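Local coordinates for protein probable tautomerase ywhB (Bacillus subtilis, PDB 2OPA) that forms a hexamer and is probably a small enzyme of the tautomerase superfamily, built on the beta-alpha-beta fold shared with MIF relatives, at residues Gly10-Asp13 / Glu14-Arg17. Sequence-based numbering, arbitrary orientation.
With FHC (2-fluoro-3-(4-hydroxyphenyl)-2E-propeneoate), chain C.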
loop_
_atom_site.group_PDB
_atom_site.type_symbol
_atom_site.label_atom_id
_atom_site.label_comp_id
_atom_site.label_asym_id
_atom_site.label_seq_id
_atom_site.Cartn_x
_atom_site.Cartn_y
_atom_site.Cartn_z
ATOM N N GLY A 10 -12.780 -16.221 -1.662
ATOM C CA GLY A 10 -12.956 -17.656 -1.805
ATOM C C GLY A 10 -12.520 -18.503 -0.624
ATOM O O GLY A 10 -12.855 -19.689 -0.557
ATOM N N ARG A 11 -11.770 -17.915 0.302
ATOM C CA ARG A 11 -11.316 -18.648 1.471
ATOM C C ARG A 11 -12.358 -18.618 2.583
ATOM O O ARG A 11 -13.106 -17.649 2.727
ATOM C CB ARG A 11 -9.991 -18.077 1.989
ATOM C CG ARG A 11 -8.749 -18.645 1.316
ATOM C CD ARG A 11 -8.543 -18.133 -0.091
ATOM N NE ARG A 11 -7.421 -18.807 -0.745
ATOM C CZ ARG A 11 -6.783 -18.352 -1.822
ATOM N NH1 ARG A 11 -7.153 -17.206 -2.376
ATOM N NH2 ARG A 11 -5.777 -19.045 -2.346
ATOM N N THR A 12 -12.403 -19.686 3.373
ATOM C CA THR A 12 -13.353 -19.775 4.474
ATOM C C THR A 12 -12.842 -18.952 5.651
ATOM O O THR A 12 -11.663 -18.609 5.709
ATOM C CB THR A 12 -13.534 -21.243 4.929
ATOM O OG1 THR A 12 -12.276 -21.766 5.376
ATOM C CG2 THR A 12 -14.043 -22.105 3.769
ATOM N N ASP A 13 -13.723 -18.634 6.591
ATOM C CA ASP A 13 -13.316 -17.860 7.758
ATOM C C ASP A 13 -12.285 -18.666 8.562
ATOM O O ASP A 13 -11.398 -18.087 9.197
ATOM C CB ASP A 13 -14.533 -17.524 8.630
ATOM C CG ASP A 13 -14.209 -16.528 9.738
ATOM O OD1 ASP A 13 -13.762 -15.408 9.425
ATOM O OD2 ASP A 13 -14.408 -16.859 10.926
ATOM N N GLU A 14 -12.396 -19.997 8.520
ATOM C CA GLU A 14 -11.460 -20.869 9.234
ATOM C C GLU A 14 -10.064 -20.793 8.619
ATOM O O GLU A 14 -9.068 -20.756 9.341
ATOM C CB GLU A 14 -11.936 -22.330 9.224
ATOM C CG GLU A 14 -13.119 -22.608 10.140
ATOM C CD GLU A 14 -14.425 -22.019 9.624
ATOM O OE1 GLU A 14 -15.313 -21.739 10.457
ATOM O OE2 GLU A 14 -14.571 -21.845 8.392
ATOM N N GLN A 15 -9.991 -20.778 7.291
ATOM C CA GLN A 15 -8.703 -20.686 6.627
ATOM C C GLN A 15 -8.054 -19.348 6.956
ATOM O O GLN A 15 -6.837 -19.263 7.089
ATOM C CB GLN A 15 -8.857 -20.818 5.114
ATOM C CG GLN A 15 -9.126 -22.227 4.628
ATOM C CD GLN A 15 -9.349 -22.273 3.134
ATOM O OE1 GLN A 15 -10.276 -21.652 2.618
ATOM N NE2 GLN A 15 -8.497 -23.002 2.428
ATOM N N LYS A 16 -8.870 -18.305 7.077
ATOM C CA LYS A 16 -8.364 -16.979 7.397
ATOM C C LYS A 16 -7.793 -16.947 8.812
ATOM O O LYS A 16 -6.749 -16.344 9.052
ATOM C CB LYS A 16 -9.478 -15.935 7.259
ATOM C CG LYS A 16 -9.945 -15.723 5.835
ATOM C CD LYS A 16 -11.096 -14.744 5.791
ATOM C CE LYS A 16 -11.624 -14.576 4.381
ATOM N NZ LYS A 16 -12.747 -13.584 4.330
ATOM N N ARG A 17 -8.485 -17.592 9.747
ATOM C CA ARG A 17 -8.025 -17.642 11.125
ATOM C C ARG A 17 -6.693 -18.394 11.200
ATOM O O ARG A 17 -5.772 -17.961 11.898
ATOM C CB ARG A 17 -9.058 -18.339 12.010
ATOM C CG ARG A 17 -8.637 -18.461 13.467
ATOM C CD ARG A 17 -9.673 -19.215 14.284
ATOM N NE ARG A 17 -10.944 -18.502 14.363
ATOM C CZ ARG A 17 -12.131 -19.047 14.097
ATOM N NH1 ARG A 17 -12.216 -20.322 13.727
ATOM N NH2 ARG A 17 -13.236 -18.318 14.206
HETATM C C1 FHC C . -3.415 -16.371 -7.837
HETATM C C7 FHC C . -3.398 -15.416 -6.710
HETATM C C8 FHC C . -3.849 -15.362 -5.423
HETATM C C9 FHC C . -4.594 -16.348 -4.599
HETATM O O3 FHC C . -4.914 -17.525 -5.148
HETATM O O2 FHC C . -4.915 -16.117 -3.456
HETATM F F1 FHC C . -3.584 -14.213 -4.752
HETATM C C6 FHC C . -2.784 -15.974 -9.061
HETATM C C5 FHC C . -2.778 -16.850 -10.157
HETATM C C4 FHC C . -3.379 -18.121 -10.098
HETATM O O1 FHC C . -3.356 -18.956 -11.185
HETATM C C3 FHC C . -4.011 -18.536 -8.894
HETATM C C2 FHC C . -4.023 -17.669 -7.791
HETATM O O HOH W 1 -14.793 -15.947 4.612
#
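Thr-12 and Lys-16 are joined by the first i-to-i+4 bond of helix 13-31, Lys-16 N to Thr-12 O at 3.1 Å, and Asp-13 O takes Arg-17 N as the next. Around the N-cap, Thr-12 OG1 accepts from Gln-15 N at 3.1 Å. That hydroxyl lies between the backbone N and the carbonyl carbon (chi1 61°), which puts it within reach of the Gln-15 N-H. Gln-15 answers in the other direction: its CG lies beside its own backbone N and the chain runs out extended from there, so that OE1 takes Thr-12 N at 3.0 Å, in the carbonyl plane, on a lone pair and nearly straight at hydrogen (167°). These reciprocal bonds make a capping box, here at the end of the loop that leads from strand 2-8 into the helix of the beta-alpha-beta unit. The same OE1 rests against CA and CG of Arg-11, whose side chain crosses that of Gln-15 at about a right angle and bends at chi2 toward the ligand pocket. There Arg-11 NH1 gives FHC O2 a bond of 2.7 Å and its NH2 reaches FHC O3 more weakly, while Leu-8 O also accepts from NH1. Lys-16, fully extended, packs its CG against Thr-12 O; a water links NZ to Arg-11 O, and NZ also pairs with Glu-44. Asp-13 OD2 and Arg-17 NH2 form a long salt bridge of 3.8 Å, carboxylate and guanidinium planes nearly perpendicular (86°), through charge alone. Their stronger partners belong to a second subunit, Arg-56 for Asp-13 and Asp-59 for Arg-17.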